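PDB 5FOO: 6-phospho-beta-d glycosidase from Streptococcus pyogenes, which probably hydrolyses 6-phospho-beta-glucosides as a glycoside hydrolase of family 1, and is seen here with 6-phosphocyclophellitol in its pocket. Local coordinates for residues A[140-145]-A[161-166]; A[116-121]-A[131-136]; A[205-210]-A[217-222]. The protein carries 1 engineered substitution. All coordinates share one frame; numbering follows the deposited sequence.

Interaction 1: A[140-145]-A[161-166]; sequences DLFVAF and FVHNEP. With JAZ (6-phosphocyclophellitol), chain G.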
loop_
_atom_site.group_PDB
_atom_site.type_symbol
_atom_site.label_atom_id
_atom_site.label_comp_id
_atom_site.label_asym_id
_atom_site.label_seq_id
_atom_site.Cartn_x
_atom_site.Cartn_y
_atom_site.Cartn_z
ATOM N N ASP A 140 5.692 -14.531 -13.830
ATOM C CA ASP A 140 4.750 -15.012 -14.874
ATOM C C ASP A 140 3.499 -15.602 -14.277
ATOM O O ASP A 140 2.455 -15.406 -14.819
ATOM C CB ASP A 140 5.405 -16.051 -15.796
ATOM C CG ASP A 140 6.372 -15.422 -16.802
ATOM O OD1 ASP A 140 6.230 -14.253 -17.181
ATOM O OD2 ASP A 140 7.296 -16.105 -17.236
ATOM N N LEU A 141 3.597 -16.346 -13.171
ATOM C CA LEU A 141 2.415 -16.895 -12.538
ATOM C C LEU A 141 1.507 -15.746 -11.927
ATOM O O LEU A 141 0.266 -15.827 -11.938
ATOM C CB LEU A 141 2.809 -17.907 -11.475
ATOM C CG LEU A 141 3.642 -19.105 -11.907
ATOM C CD1 LEU A 141 3.889 -20.049 -10.753
ATOM C CD2 LEU A 141 2.979 -19.850 -13.061
ATOM N N PHE A 142 2.142 -14.689 -11.430
ATOM C CA PHE A 142 1.414 -13.505 -10.966
ATOM C C PHE A 142 0.602 -12.874 -12.120
ATOM O O PHE A 142 -0.562 -12.504 -11.962
ATOM C CB PHE A 142 2.393 -12.516 -10.308
ATOM C CG PHE A 142 1.793 -11.227 -9.850
ATOM C CD1 PHE A 142 0.851 -11.205 -8.861
ATOM C CD2 PHE A 142 2.266 -10.034 -10.350
ATOM C CE1 PHE A 142 0.341 -10.037 -8.418
ATOM C CE2 PHE A 142 1.728 -8.855 -9.919
ATOM C CZ PHE A 142 0.764 -8.861 -8.966
ATOM N N VAL A 143 1.212 -12.811 -13.281
ATOM C CA VAL A 143 0.531 -12.312 -14.488
ATOM C C VAL A 143 -0.656 -13.152 -14.846
ATOM O O VAL A 143 -1.697 -12.631 -15.181
ATOM C CB VAL A 143 1.491 -12.249 -15.716
ATOM C CG1 VAL A 143 0.756 -11.917 -17.020
ATOM C CG2 VAL A 143 2.606 -11.241 -15.442
ATOM N N ALA A 144 -0.516 -14.456 -14.788
ATOM C CA ALA A 144 -1.633 -15.313 -15.075
ATOM C C ALA A 144 -2.769 -15.122 -14.078
ATOM O O ALA A 144 -3.969 -15.100 -14.462
ATOM C CB ALA A 144 -1.170 -16.736 -15.161
ATOM N N PHE A 145 -2.414 -14.955 -12.783
ATOM C CA PHE A 145 -3.400 -14.569 -11.770
ATOM C C PHE A 145 -4.117 -13.247 -12.128
ATOM O O PHE A 145 -5.331 -13.153 -11.999
ATOM C CB PHE A 145 -2.708 -14.480 -10.383
ATOM C CG PHE A 145 -3.380 -13.619 -9.391
ATOM C CD1 PHE A 145 -4.642 -13.933 -8.920
ATOM C CD2 PHE A 145 -2.693 -12.543 -8.804
ATOM C CE1 PHE A 145 -5.237 -13.158 -7.954
ATOM C CE2 PHE A 145 -3.303 -11.761 -7.876
ATOM C CZ PHE A 145 -4.567 -12.070 -7.440
ATOM N N PHE A 161 -4.924 -1.777 -9.412
ATOM C CA PHE A 161 -3.590 -1.498 -8.938
ATOM C C PHE A 161 -2.794 -2.782 -8.799
ATOM O O PHE A 161 -3.300 -3.778 -8.343
ATOM C CB PHE A 161 -3.683 -0.671 -7.649
ATOM C CG PHE A 161 -4.158 0.728 -7.883
ATOM C CD1 PHE A 161 -3.277 1.719 -8.274
ATOM C CD2 PHE A 161 -5.498 1.031 -7.793
ATOM C CE1 PHE A 161 -3.723 3.004 -8.586
ATOM C CE2 PHE A 161 -5.960 2.327 -8.074
ATOM C CZ PHE A 161 -5.086 3.301 -8.477
ATOM N N VAL A 162 -1.533 -2.774 -9.227
ATOM C CA VAL A 162 -0.808 -4.027 -9.319
ATOM C C VAL A 162 -0.214 -4.433 -7.934
ATOM O O VAL A 162 -0.369 -5.572 -7.530
ATOM C CB VAL A 162 0.307 -4.020 -10.398
ATOM C CG1 VAL A 162 0.999 -5.401 -10.422
ATOM C CG2 VAL A 162 -0.256 -3.770 -11.802
ATOM N N HIS A 163 0.457 -3.502 -7.249
ATOM C CA HIS A 163 1.002 -3.750 -5.926
ATOM C C HIS A 163 0.638 -2.609 -4.983
ATOM O O HIS A 163 0.438 -1.454 -5.399
ATOM C CB HIS A 163 2.534 -3.749 -5.942
ATOM C CG HIS A 163 3.185 -4.654 -6.946
ATOM N ND1 HIS A 163 3.175 -6.011 -6.826
ATOM C CD2 HIS A 163 3.948 -4.386 -8.011
ATOM C CE1 HIS A 163 3.868 -6.562 -7.799
ATOM N NE2 HIS A 163 4.337 -5.591 -8.545
ATOM N N ASN A 164 0.612 -2.933 -3.693
ATOM C CA ASN A 164 0.800 -1.957 -2.658
ATOM C C ASN A 164 2.258 -1.957 -2.210
ATOM O O ASN A 164 2.767 -2.986 -1.747
ATOM C CB ASN A 164 -0.076 -2.298 -1.465
ATOM C CG ASN A 164 0.138 -1.341 -0.315
ATOM O OD1 ASN A 164 -0.448 -0.256 -0.275
ATOM N ND2 ASN A 164 0.988 -1.731 0.618
ATOM N N GLU A 165 2.902 -0.825 -2.347
ATOM C CA GLU A 165 4.249 -0.562 -1.820
ATOM C C GLU A 165 5.243 -1.696 -2.016
ATOM O O GLU A 165 5.685 -2.365 -1.044
ATOM C CB GLU A 165 4.199 -0.149 -0.354
ATOM C CG GLU A 165 3.376 1.067 -0.047
ATOM C CD GLU A 165 3.061 1.197 1.488
ATOM O OE1 GLU A 165 2.444 0.286 2.211
ATOM O OE2 GLU A 165 3.412 2.273 1.966
ATOM N N PRO A 166 5.597 -1.921 -3.275
ATOM C CA PRO A 166 6.522 -2.937 -3.549
ATOM C C PRO A 166 7.879 -2.763 -2.870
ATOM O O PRO A 166 8.483 -3.793 -2.504
ATOM C CB PRO A 166 6.600 -2.950 -5.059
ATOM C CG PRO A 166 6.283 -1.583 -5.464
ATOM C CD PRO A 166 5.178 -1.237 -4.504
HETATM C C2 JAZ G . -0.634 -0.995 7.149
HETATM C C3 JAZ G . -1.016 -1.079 5.656
HETATM C C4 JAZ G . 0.043 -0.405 4.791
HETATM C C5 JAZ G . 0.258 1.056 5.163
HETATM C C6 JAZ G . 0.520 1.193 6.647
HETATM C C7 JAZ G . -0.535 0.485 7.498
HETATM C C8 JAZ G . -0.353 0.752 8.989
HETATM O O9 JAZ G . 0.907 0.204 9.366
HETATM P P10 JAZ G . 1.096 -0.352 10.842
HETATM O O11 JAZ G . 2.487 -0.880 10.845
HETATM O O12 JAZ G . -0.020 -1.228 11.236
HETATM O O13 JAZ G . 0.959 0.812 11.723
HETATM O O14 JAZ G . 1.844 0.734 6.948
HETATM O O15 JAZ G . -1.659 -1.565 7.970
HETATM O O16 JAZ G . -1.076 -2.444 5.327
HETATM O O17 JAZ G . -0.305 -0.517 3.422
#

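Interaction 2: A[116-121]-A[131-136]; sequences NLHHFD and GGWESK. With JAZ (6-phosphocyclophellitol), chain G.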
loop_
_atom_site.group_PDB
_atom_site.type_symbol
_atom_site.label_atom_id
_atom_site.label_comp_id
_atom_site.label_asym_id
_atom_site.label_seq_id
_atom_site.Cartn_x
_atom_site.Cartn_y
_atom_site.Cartn_z
ATOM N N ASN A 116 -6.597 -3.768 -5.660
ATOM C CA ASN A 116 -5.174 -4.031 -5.656
ATOM C C ASN A 116 -4.966 -5.509 -5.820
ATOM O O ASN A 116 -5.734 -6.264 -5.279
ATOM C CB ASN A 116 -4.595 -3.516 -4.346
ATOM C CG ASN A 116 -3.129 -3.855 -4.167
ATOM O OD1 ASN A 116 -2.318 -3.889 -5.130
ATOM N ND2 ASN A 116 -2.785 -4.120 -2.949
ATOM N N LEU A 117 -3.897 -5.928 -6.519
ATOM C CA LEU A 117 -3.595 -7.334 -6.686
ATOM C C LEU A 117 -2.591 -7.995 -5.769
ATOM O O LEU A 117 -2.504 -9.235 -5.764
ATOM C CB LEU A 117 -3.203 -7.627 -8.118
ATOM C CG LEU A 117 -4.224 -7.125 -9.117
ATOM C CD1 LEU A 117 -3.591 -7.064 -10.492
ATOM C CD2 LEU A 117 -5.458 -8.010 -9.057
ATOM N N HIS A 118 -1.870 -7.214 -4.980
ATOM C CA HIS A 118 -0.800 -7.787 -4.134
ATOM C C HIS A 118 -0.574 -6.852 -2.998
ATOM O O HIS A 118 -0.201 -5.701 -3.210
ATOM C CB HIS A 118 0.460 -7.983 -4.963
ATOM C CG HIS A 118 1.676 -8.356 -4.192
ATOM N ND1 HIS A 118 2.917 -7.799 -4.424
ATOM C CD2 HIS A 118 1.860 -9.249 -3.192
ATOM C CE1 HIS A 118 3.799 -8.286 -3.571
ATOM N NE2 HIS A 118 3.178 -9.157 -2.808
ATOM N N HIS A 119 -0.805 -7.334 -1.777
ATOM C CA HIS A 119 -0.516 -6.541 -0.582
ATOM C C HIS A 119 0.199 -7.470 0.430
ATOM O O HIS A 119 -0.429 -8.043 1.348
ATOM C CB HIS A 119 -1.850 -5.953 -0.012
ATOM C CG HIS A 119 -1.651 -4.841 0.949
ATOM N ND1 HIS A 119 -2.429 -3.706 0.952
ATOM C CD2 HIS A 119 -0.729 -4.668 1.927
ATOM C CE1 HIS A 119 -2.012 -2.882 1.893
ATOM N NE2 HIS A 119 -0.981 -3.447 2.509
ATOM N N PHE A 120 1.506 -7.641 0.186
ATOM C CA PHE A 120 2.426 -8.414 1.010
ATOM C C PHE A 120 2.021 -9.877 1.152
ATOM O O PHE A 120 2.312 -10.510 2.201
ATOM C CB PHE A 120 2.510 -7.807 2.444
ATOM C CG PHE A 120 2.704 -6.301 2.512
ATOM C CD1 PHE A 120 3.192 -5.536 1.464
ATOM C CD2 PHE A 120 2.412 -5.655 3.705
ATOM C CE1 PHE A 120 3.365 -4.134 1.592
ATOM C CE2 PHE A 120 2.579 -4.279 3.857
ATOM C CZ PHE A 120 3.073 -3.516 2.798
ATOM N N ASP A 121 1.341 -10.428 0.132
ATOM C CA ASP A 121 0.721 -11.722 0.265
ATOM C C ASP A 121 1.015 -12.733 -0.805
ATOM O O ASP A 121 0.133 -13.488 -1.200
ATOM C CB ASP A 121 -0.804 -11.579 0.488
ATOM C CG ASP A 121 -1.539 -10.995 -0.739
ATOM O OD1 ASP A 121 -0.893 -10.267 -1.537
ATOM O OD2 ASP A 121 -2.753 -11.286 -0.898
ATOM N N GLY A 131 11.741 -19.360 -4.588
ATOM C CA GLY A 131 12.289 -18.119 -4.100
ATOM C C GLY A 131 11.324 -16.928 -4.256
ATOM O O GLY A 131 11.706 -15.761 -4.044
ATOM N N GLY A 132 10.073 -17.192 -4.578
ATOM C CA GLY A 132 9.114 -16.109 -4.529
ATOM C C GLY A 132 9.352 -15.057 -5.594
ATOM O O GLY A 132 9.592 -15.385 -6.745
ATOM N N TRP A 133 9.316 -13.789 -5.190
ATOM C CA TRP A 133 9.590 -12.696 -6.104
ATOM C C TRP A 133 11.031 -12.717 -6.664
ATOM O O TRP A 133 11.368 -11.954 -7.596
ATOM C CB TRP A 133 9.314 -11.339 -5.429
ATOM C CG TRP A 133 7.866 -11.155 -5.073
ATOM C CD1 TRP A 133 7.356 -11.067 -3.828
ATOM C CD2 TRP A 133 6.748 -11.085 -5.975
ATOM N NE1 TRP A 133 5.990 -10.889 -3.882
ATOM C CE2 TRP A 133 5.586 -10.901 -5.183
ATOM C CE3 TRP A 133 6.621 -11.121 -7.353
ATOM C CZ2 TRP A 133 4.311 -10.756 -5.731
ATOM C CZ3 TRP A 133 5.330 -10.969 -7.937
ATOM C CH2 TRP A 133 4.198 -10.788 -7.124
ATOM N N GLU A 134 11.890 -13.570 -6.105
ATOM C CA GLU A 134 13.233 -13.725 -6.707
ATOM C C GLU A 134 13.095 -14.410 -8.028
ATOM O O GLU A 134 13.980 -14.323 -8.800
ATOM C CB GLU A 134 14.195 -14.533 -5.835
ATOM C CG GLU A 134 14.403 -14.011 -4.422
ATOM C CD GLU A 134 14.840 -15.145 -3.491
ATOM O OE1 GLU A 134 15.607 -15.984 -3.952
ATOM O OE2 GLU A 134 14.372 -15.237 -2.364
ATOM N N SER A 135 11.969 -15.057 -8.321
ATOM C CA SER A 135 11.874 -15.813 -9.561
ATOM C C SER A 135 11.037 -15.150 -10.647
ATOM O O SER A 135 9.845 -14.805 -10.412
ATOM C CB SER A 135 11.321 -17.181 -9.273
ATOM O OG SER A 135 10.732 -17.709 -10.447
ATOM N N LYS A 136 11.619 -15.047 -11.852
ATOM C CA LYS A 136 10.854 -14.547 -13.003
ATOM C C LYS A 136 9.751 -15.486 -13.465
ATOM O O LYS A 136 8.762 -15.037 -14.080
ATOM C CB LYS A 136 11.779 -14.141 -14.118
ATOM C CG LYS A 136 12.685 -12.967 -13.676
ATOM C CD LYS A 136 13.707 -12.562 -14.753
ATOM C CE LYS A 136 14.545 -11.390 -14.262
ATOM N NZ LYS A 136 15.366 -10.835 -15.354
HETATM C C2 JAZ G . -0.634 -0.995 7.149
HETATM C C3 JAZ G . -1.016 -1.079 5.656
HETATM C C4 JAZ G . 0.043 -0.405 4.791
HETATM C C5 JAZ G . 0.258 1.056 5.163
HETATM C C6 JAZ G . 0.520 1.193 6.647
HETATM C C7 JAZ G . -0.535 0.485 7.498
HETATM C C8 JAZ G . -0.353 0.752 8.989
HETATM O O9 JAZ G . 0.907 0.204 9.366
HETATM P P10 JAZ G . 1.096 -0.352 10.842
HETATM O O11 JAZ G . 2.487 -0.880 10.845
HETATM O O12 JAZ G . -0.020 -1.228 11.236
HETATM O O13 JAZ G . 0.959 0.812 11.723
HETATM O O14 JAZ G . 1.844 0.734 6.948
HETATM O O15 JAZ G . -1.659 -1.565 7.970
HETATM O O16 JAZ G . -1.076 -2.444 5.327
HETATM O O17 JAZ G . -0.305 -0.517 3.422
HETATM O O HOH W 1 4.693 -10.609 -0.936
#

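Interaction 3: A[205-210]-A[217-222]; sequences QAYRRG and GRIGTI. With EDO (1,2-ethanediol), chain H.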
loop_
_atom_site.group_PDB
_atom_site.type_symbol
_atom_site.label_atom_id
_atom_site.label_comp_id
_atom_site.label_asym_id
_atom_site.label_seq_id
_atom_site.Cartn_x
_atom_site.Cartn_y
_atom_site.Cartn_z
ATOM N N GLN A 205 0.555 -4.802 -19.268
ATOM C CA GLN A 205 0.403 -5.299 -20.617
ATOM C C GLN A 205 -0.822 -6.202 -20.662
ATOM O O GLN A 205 -1.617 -6.088 -21.594
ATOM C CB GLN A 205 1.630 -6.048 -21.106
ATOM C CG GLN A 205 1.604 -6.594 -22.554
ATOM C CD GLN A 205 2.896 -7.310 -22.872
ATOM O OE1 GLN A 205 3.638 -6.918 -23.773
ATOM N NE2 GLN A 205 3.232 -8.286 -22.059
ATOM N N ALA A 206 -0.954 -7.115 -19.697
ATOM C CA ALA A 206 -2.002 -8.121 -19.733
ATOM C C ALA A 206 -3.368 -7.448 -19.637
ATOM O O ALA A 206 -4.299 -7.867 -20.313
ATOM C CB ALA A 206 -1.824 -9.181 -18.648
ATOM N N TYR A 207 -3.459 -6.357 -18.857
ATOM C CA TYR A 207 -4.707 -5.686 -18.654
ATOM C C TYR A 207 -5.145 -5.109 -20.011
ATOM O O TYR A 207 -6.321 -5.230 -20.398
ATOM C CB TYR A 207 -4.588 -4.562 -17.596
ATOM C CG TYR A 207 -5.882 -3.776 -17.466
ATOM C CD1 TYR A 207 -6.981 -4.396 -16.929
ATOM C CD2 TYR A 207 -6.018 -2.449 -17.947
ATOM C CE1 TYR A 207 -8.193 -3.741 -16.817
ATOM C CE2 TYR A 207 -7.237 -1.787 -17.855
ATOM C CZ TYR A 207 -8.334 -2.458 -17.312
ATOM O OH TYR A 207 -9.574 -1.913 -17.142
ATOM N N ARG A 208 -4.193 -4.463 -20.693
ATOM C CA ARG A 208 -4.486 -3.713 -21.923
ATOM C C ARG A 208 -4.776 -4.571 -23.157
ATOM O O ARG A 208 -5.532 -4.153 -24.012
ATOM C CB ARG A 208 -3.443 -2.675 -22.205
ATOM C CG ARG A 208 -3.449 -1.649 -21.109
ATOM C CD ARG A 208 -2.442 -0.602 -21.393
ATOM N NE ARG A 208 -2.447 0.469 -20.422
ATOM C CZ ARG A 208 -1.340 1.139 -20.054
ATOM N NH1 ARG A 208 -0.168 0.898 -20.624
ATOM N NH2 ARG A 208 -1.424 2.098 -19.156
ATOM N N ARG A 209 -4.280 -5.792 -23.151
ATOM C CA ARG A 209 -4.670 -6.798 -24.094
ATOM C C ARG A 209 -6.007 -7.461 -23.840
ATOM O O ARG A 209 -6.431 -8.231 -24.693
ATOM C CB ARG A 209 -3.625 -7.899 -24.103
ATOM C CG ARG A 209 -2.363 -7.440 -24.778
ATOM C CD ARG A 209 -1.276 -8.474 -24.581
ATOM N NE ARG A 209 -0.127 -8.293 -25.475
ATOM C CZ ARG A 209 0.954 -9.087 -25.473
ATOM N NH1 ARG A 209 1.061 -10.095 -24.609
ATOM N NH2 ARG A 209 1.943 -8.872 -26.334
ATOM N N GLY A 210 -6.663 -7.251 -22.704
ATOM C CA GLY A 210 -7.942 -7.924 -22.497
ATOM C C GLY A 210 -9.049 -7.390 -23.458
ATOM O O GLY A 210 -8.903 -6.321 -24.118
ATOM N N GLY A 217 -10.875 0.545 -18.357
ATOM C CA GLY A 217 -10.661 1.310 -17.129
ATOM C C GLY A 217 -9.198 1.726 -16.981
ATOM O O GLY A 217 -8.514 1.846 -17.960
ATOM N N ARG A 218 -8.703 1.912 -15.750
ATOM C CA ARG A 218 -7.357 2.387 -15.569
ATOM C C ARG A 218 -6.588 1.456 -14.668
ATOM O O ARG A 218 -7.196 0.775 -13.872
ATOM C CB ARG A 218 -7.369 3.847 -15.074
ATOM C CG ARG A 218 -7.706 4.797 -16.247
ATOM C CD ARG A 218 -7.604 6.264 -15.867
ATOM N NE ARG A 218 -8.597 6.576 -14.839
ATOM C CZ ARG A 218 -8.705 7.757 -14.210
ATOM N NH1 ARG A 218 -7.844 8.744 -14.516
ATOM N NH2 ARG A 218 -9.655 7.935 -13.256
ATOM N N ILE A 219 -5.263 1.391 -14.855
ATOM C CA ILE A 219 -4.401 0.531 -14.107
ATOM C C ILE A 219 -3.170 1.260 -13.708
ATOM O O ILE A 219 -2.633 2.044 -14.478
ATOM C CB ILE A 219 -4.047 -0.757 -14.833
ATOM C CG1 ILE A 219 -3.268 -1.677 -13.890
ATOM C CG2 ILE A 219 -3.339 -0.503 -16.163
ATOM C CD1 ILE A 219 -3.353 -3.095 -14.291
ATOM N N GLY A 220 -2.802 1.080 -12.435
ATOM C CA GLY A 220 -1.658 1.741 -11.886
ATOM C C GLY A 220 -0.999 0.890 -10.855
ATOM O O GLY A 220 -1.096 -0.344 -10.890
ATOM N N THR A 221 -0.248 1.556 -9.978
ATOM C CA THR A 221 0.387 0.883 -8.844
ATOM C C THR A 221 0.328 1.835 -7.667
ATOM O O THR A 221 -0.017 2.990 -7.849
ATOM C CB THR A 221 1.803 0.375 -9.205
ATOM O OG1 THR A 221 2.246 -0.529 -8.187
ATOM C CG2 THR A 221 2.806 1.561 -9.350
ATOM N N ILE A 222 0.575 1.337 -6.451
ATOM C CA ILE A 222 0.524 2.147 -5.241
ATOM C C ILE A 222 1.925 2.233 -4.674
ATOM O O ILE A 222 2.516 1.224 -4.264
ATOM C CB ILE A 222 -0.474 1.575 -4.218
ATOM C CG1 ILE A 222 -1.907 1.536 -4.780
ATOM C CG2 ILE A 222 -0.466 2.376 -2.927
ATOM C CD1 ILE A 222 -2.793 0.547 -4.056
HETATM C C1 EDO H . -12.477 4.876 -13.643
HETATM O O1 EDO H . -11.360 5.510 -13.024
HETATM C C2 EDO H . -12.229 4.634 -15.095
HETATM O O2 EDO H . -10.843 4.787 -15.263
#

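Interaction 1: A[140-145]-A[161-166]
Apolar packing joins Phe-142 to Val-162. The methyl CG1 of Val-162 meets the edge of the Phe-142 ring, near its plane, 3.6 Å from CE2 of Phe-142. Phe-142 reaches it because its CG stands anti to the backbone N (chi1 177°), which sends the ring off the helix toward 161-166. The carbonyl O of Val-162 also lies at this ring edge, in plane, 3.8 Å from CZ of Phe-142. The same CG1 of Val-162 sits over the centre of one face of the His-163 ring, so a single methyl touches both rings.

The aromatic pair is Phe-142 with His-163. Their planes are nearly parallel, at 10°, but the rings are slid apart and barely overlap, with centroids 5.5 Å apart. CE2 of Phe-142 comes closest, 3.8 Å from CE1 of His-163. Both nitrogens of the buried imidazole have partners: ND1 bonds to His-118 ND1, and NE2 to the carbonyl O of Leu-196. These two bonds probably fix the rotation of the ring.

Polar contacts gather at the far end of 161-166. Asn-164 ND2 donates to Glu-165 OE1 over 3.0 Å and meets it on the anti side of the carboxylate. The inhibitor hydroxyl O17 donates to the same Glu-165 OE1 at 3.1 Å. It also takes a weak bond from Asn-164 ND2. The second carboxylate oxygen, Glu-165 OE2, is held by Asn-224 and Tyr-299.

Helix 136-153 belongs to the outer layer of a TIM barrel, and 161-166 runs from strand 159-161 into the active site. The sequence Asn-Glu-Pro matches the signature of family 1 glycosidases, in whose relatives the equivalent glutamate is the acid/base, a role Glu-165 probably shares.

Interaction 2: A[116-121]-A[131-136]
One face of the His-118 ring carries CZ2 of Trp-133. The atom lies 3.3 Å above the imidazole plane of His-118, offset toward the rim. The planes are tilted by 49°. Water 1 sits at the edge of both rings, in the plane of each. It is 2.8 Å from His-118 NE2, and it accepts from Trp-133 NE1 at 3.2 Å. Trp-133 also meets Phe-142 edge-to-face.

His-119 turns an edge to the ligand. Its NE2 donates to the inhibitor hydroxyl O16 over 3.0 Å, and C4 of the inhibitor lies at the edge of the ring. CD2 of His-119 rests 3.7 Å above the centre of one face of Phe-120.

The backbone of His-118 and His-119 is held by two side chains. Asp-121 OD1 takes the N-H of His-119 at 2.9 Å, from above the carboxylate plane. Asn-116 OD1 accepts weakly from His-118 N, and Asn-116 ND2 donates weakly to His-118 O.

Loop 116-121 leaves the third barrel strand, 112-116. Loop 131-136 links helices 124-130 and 136-153.

Besides its bond to His-163, His-118 shares the water with Trp-133. One ND1 of the two histidines must therefore carry a proton.

Interaction 3: A[205-210]-A[217-222]
Tyr-207 and Ile-219 run antiparallel past one another, one from a helix and one from a strand of the TIM barrel. The Tyr-207 ring heads toward Gly-217, and CD1 of Ile-219 toward CB of Tyr-207. Helix 186-208 follows the fourth strand of the barrel, and strand 218-224 is the fifth. The contact thus packs an outer helix on the strand that comes next in the chain.

The Tyr-207 ring runs alongside 217-219, with OH nearest Gly-217. With chi1 at 175° the ring swings trans to the main-chain N, which carries it from the helix across to Ile-219. Ile-219 touches the tyrosine at two places. CG2 of Ile-219 is 3.8 Å from CD2 of Tyr-207, approaching obliquely to the ring. CD1 of Ile-219 reaches CB of Tyr-207, also 3.8 Å away. Phe-150 meets the same tyrosine ring edge-to-face, and Trp-160 lies against it too.

The phenol end is polar. Gly-217 N donates to Tyr-207 OH over 3.0 Å, with an angle of 139° at the hydrogen. The hydroxyl also lies 3.4 Å from CA of Gly-217, which has no side chain to crowd the phenol. The carbonyl O of Gly-217 sits at the ring edge, near its plane.

Arg-208, at the surface, brushes Ile-219 CG2. Its NH2 is taken by Asp-292, in a salt bridge, and by the carbonyl O of Arg-290.

The first bond of the Arg-218 side chain leads away from the helix. Its guanidinium meets an ethanediol, probably left from crystallisation, which also bonds to Asp-159. Arg-218 NE donates to O2 of the ethanediol at 2.9 Å and more weakly to O1. Arg-218 NH2 donates to O1 of the ethanediol, which lies in the guanidinium plane at its edge, over 3.0 Å and nearly straight at 165°.

Interactions 1 and 2 are buried. Interaction 3 is partly buried, with exposed Arg-208 at its outer side. Strands 112-116, 159-161 and 218-224 lie side by side in the barrel wall. Leu-117 and His-118 are probably hydrogen-bonded through their backbones to Phe-161 and Asn-164, and Gly-220 and Ile-222 to Val-162 and Glu-165. Helix 136-153 supplies 140-145 and begins at Lys-136 of 131-136; helix 186-208 serves interaction 3. In interactions 1 and 2 ring contacts lie behind pocket residues Asn-164, Glu-165 and His-119. Interaction 3, its centre about 17 Å from that of interaction 2, combines apolar packing with a tyrosine-to-backbone bond, and has a bound ethanediol, probably from crystallisation, near it.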